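Local coordinates for Bd0816 (Bdellovibrio bacteriovorus HD100, PDB 5CER), which probably acts as a serine-type D-Ala-D-Ala carboxypeptidase of the peptidase S13 family, trimming peptidoglycan stem peptides, at residues A[311-316]-A[367-372]. The protein carries 2 engineered substitutions. Numbering follows the deposited sequence.
Sequences GNAAGS and NKISQL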
loop_
_atom_site.group_PDB
_atom_site.type_symbol
_atom_site.label_atom_id
_atom_site.label_comp_id
_atom_site.label_asym_id
_atom_site.label_seq_id
_atom_site.Cartn_x
_atom_site.Cartn_y
_atom_site.Cartn_z
ATOM N N GLY A 311 -17.977 2.324 1.176
ATOM C CA GLY A 311 -19.030 1.367 1.500
ATOM C C GLY A 311 -19.148 1.247 2.997
ATOM O O GLY A 311 -18.496 1.968 3.743
ATOM N N ASN A 312 -19.915 0.251 3.429
ATOM C CA ASN A 312 -20.100 -0.016 4.848
ATOM C C ASN A 312 -18.858 -0.617 5.564
ATOM O O ASN A 312 -18.874 -0.790 6.774
ATOM C CB ASN A 312 -21.383 -0.842 5.083
ATOM C CG ASN A 312 -21.347 -2.162 4.376
ATOM O OD1 ASN A 312 -20.272 -2.678 4.049
ATOM N ND2 ASN A 312 -22.525 -2.712 4.097
ATOM N N ALA A 313 -17.789 -0.874 4.833
ATOM C CA ALA A 313 -16.517 -1.241 5.429
ATOM C C ALA A 313 -15.781 -0.057 6.053
ATOM O O ALA A 313 -14.880 -0.274 6.848
ATOM C CB ALA A 313 -15.605 -1.883 4.385
ATOM N N ALA A 314 -16.149 1.182 5.710
ATOM C CA ALA A 314 -15.391 2.359 6.191
ATOM C C ALA A 314 -15.355 2.440 7.716
ATOM O O ALA A 314 -16.402 2.343 8.379
ATOM C CB ALA A 314 -15.961 3.633 5.640
ATOM N N GLY A 315 -14.149 2.463 8.282
ATOM C CA GLY A 315 -13.996 2.446 9.731
ATOM C C GLY A 315 -14.325 1.128 10.436
ATOM O O GLY A 315 -14.270 1.059 11.662
ATOM N N SER A 316 -14.625 0.078 9.660
ATOM C CA SER A 316 -15.066 -1.225 10.185
ATOM C C SER A 316 -14.324 -2.440 9.623
ATOM O O SER A 316 -14.747 -3.562 9.839
ATOM C CB SER A 316 -16.542 -1.391 9.865
ATOM O OG SER A 316 -17.284 -0.397 10.510
ATOM N N ASN A 367 -17.759 -4.857 -2.995
ATOM C CA ASN A 367 -19.142 -5.245 -2.886
ATOM C C ASN A 367 -19.312 -6.571 -2.163
ATOM O O ASN A 367 -20.275 -6.752 -1.418
ATOM C CB ASN A 367 -19.799 -5.255 -4.268
ATOM C CG ASN A 367 -19.949 -3.860 -4.865
ATOM O OD1 ASN A 367 -19.804 -2.807 -4.178
ATOM N ND2 ASN A 367 -20.283 -3.832 -6.119
ATOM N N LYS A 368 -18.340 -7.458 -2.317
ATOM C CA LYS A 368 -18.360 -8.726 -1.608
ATOM C C LYS A 368 -18.222 -8.508 -0.131
ATOM O O LYS A 368 -18.989 -9.035 0.642
ATOM C CB LYS A 368 -17.245 -9.618 -2.100
ATOM C CG LYS A 368 -17.650 -11.068 -2.269
ATOM C CD LYS A 368 -16.605 -11.802 -3.104
ATOM C CE LYS A 368 -17.131 -12.751 -4.165
ATOM N NZ LYS A 368 -18.532 -12.637 -4.593
ATOM N N ILE A 369 -17.274 -7.662 0.258
ATOM C CA ILE A 369 -17.113 -7.258 1.670
ATOM C C ILE A 369 -18.364 -6.611 2.245
ATOM O O ILE A 369 -18.794 -6.969 3.342
ATOM C CB ILE A 369 -15.891 -6.314 1.858
ATOM C CG1 ILE A 369 -14.608 -7.113 1.742
ATOM C CG2 ILE A 369 -15.917 -5.573 3.199
ATOM C CD1 ILE A 369 -14.420 -8.175 2.808
ATOM N N SER A 370 -18.956 -5.684 1.499
ATOM C CA SER A 370 -20.221 -5.079 1.915
ATOM C C SER A 370 -21.335 -6.118 2.145
ATOM O O SER A 370 -22.091 -6.009 3.102
ATOM C CB SER A 370 -20.672 -4.015 0.931
ATOM O OG SER A 370 -19.683 -3.003 0.821
ATOM N N GLN A 371 -21.431 -7.086 1.241
ATOM C CA GLN A 371 -22.413 -8.140 1.349
ATOM C C GLN A 371 -22.206 -8.964 2.613
ATOM O O GLN A 371 -23.177 -9.207 3.378
ATOM C CB GLN A 371 -22.370 -9.012 0.105
ATOM C CG GLN A 371 -23.567 -9.969 -0.033
ATOM C CD GLN A 371 -24.951 -9.276 0.076
ATOM O OE1 GLN A 371 -25.201 -8.242 -0.551
ATOM N NE2 GLN A 371 -25.851 -9.872 0.865
ATOM N N LEU A 372 -20.950 -9.337 2.881
ATOM C CA LEU A 372 -20.635 -10.075 4.103
ATOM C C LEU A 372 -21.017 -9.263 5.324
ATOM O O LEU A 372 -21.609 -9.794 6.274
ATOM C CB LEU A 372 -19.145 -10.347 4.193
ATOM C CG LEU A 372 -18.474 -11.331 3.246
ATOM C CD1 LEU A 372 -16.990 -11.472 3.496
ATOM C CD2 LEU A 372 -19.126 -12.723 3.293
HETATM O O HOH W 1 -17.823 -1.632 2.076
#
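Gly311 brings its CA to within 4.5 Å of Ser370 OG and opens a type I beta turn that runs to Ala314, closed by the backbone bond from Ala314 N to Gly311 O. Asn312, the next residue of the turn, carries most of the loop's share of the contact, against Ser370. Its CG sits between the backbone N and the carbonyl carbon (chi1 60°), which swings the carboxamide across to the helix, alongside Ser370. The two ends of the amide meet different parts of that residue: OD1 lies 3.2 Å from Ser370 CA. ND2 gives a weak, long hydrogen bond to Ser370 O, with an N-H...O angle of 158°. At Ala313 the polar link is relayed by a bridging water, which accepts from Ala313 N at 2.9 Å and is hydrogen-bonded to Ser370 OG at 2.6 Å. That hydroxyl stands beside its own backbone N, anti to the carbonyl carbon (chi1 -59°), and also bonds to Lys366 O one helical turn earlier and to the backbone of another protein chain. Ala313 CB adds the apolar side of the contact, resting 3.9 Å from the CG2 branch of Ile369. Beyond the turn the chain bends away from the helix, with Ser316 N bonded to Ala313 O, and leads into strand 317-324. The contact thus ties the loop between strands 296-297 and 317-324 to helix 356-375, which follows strand 339-348 of the same antiparallel sheet. A C-terminal helix packed on such a sheet is consistent with the beta-lactamase clan, to which the S13 family is assigned. Asn312 and Ala313 extend the packing to Ile373 on the next turn of this helix, while Ile369 reaches Leu330 and Ile334 of strand 327-336, so the helix touches both loop and sheet here.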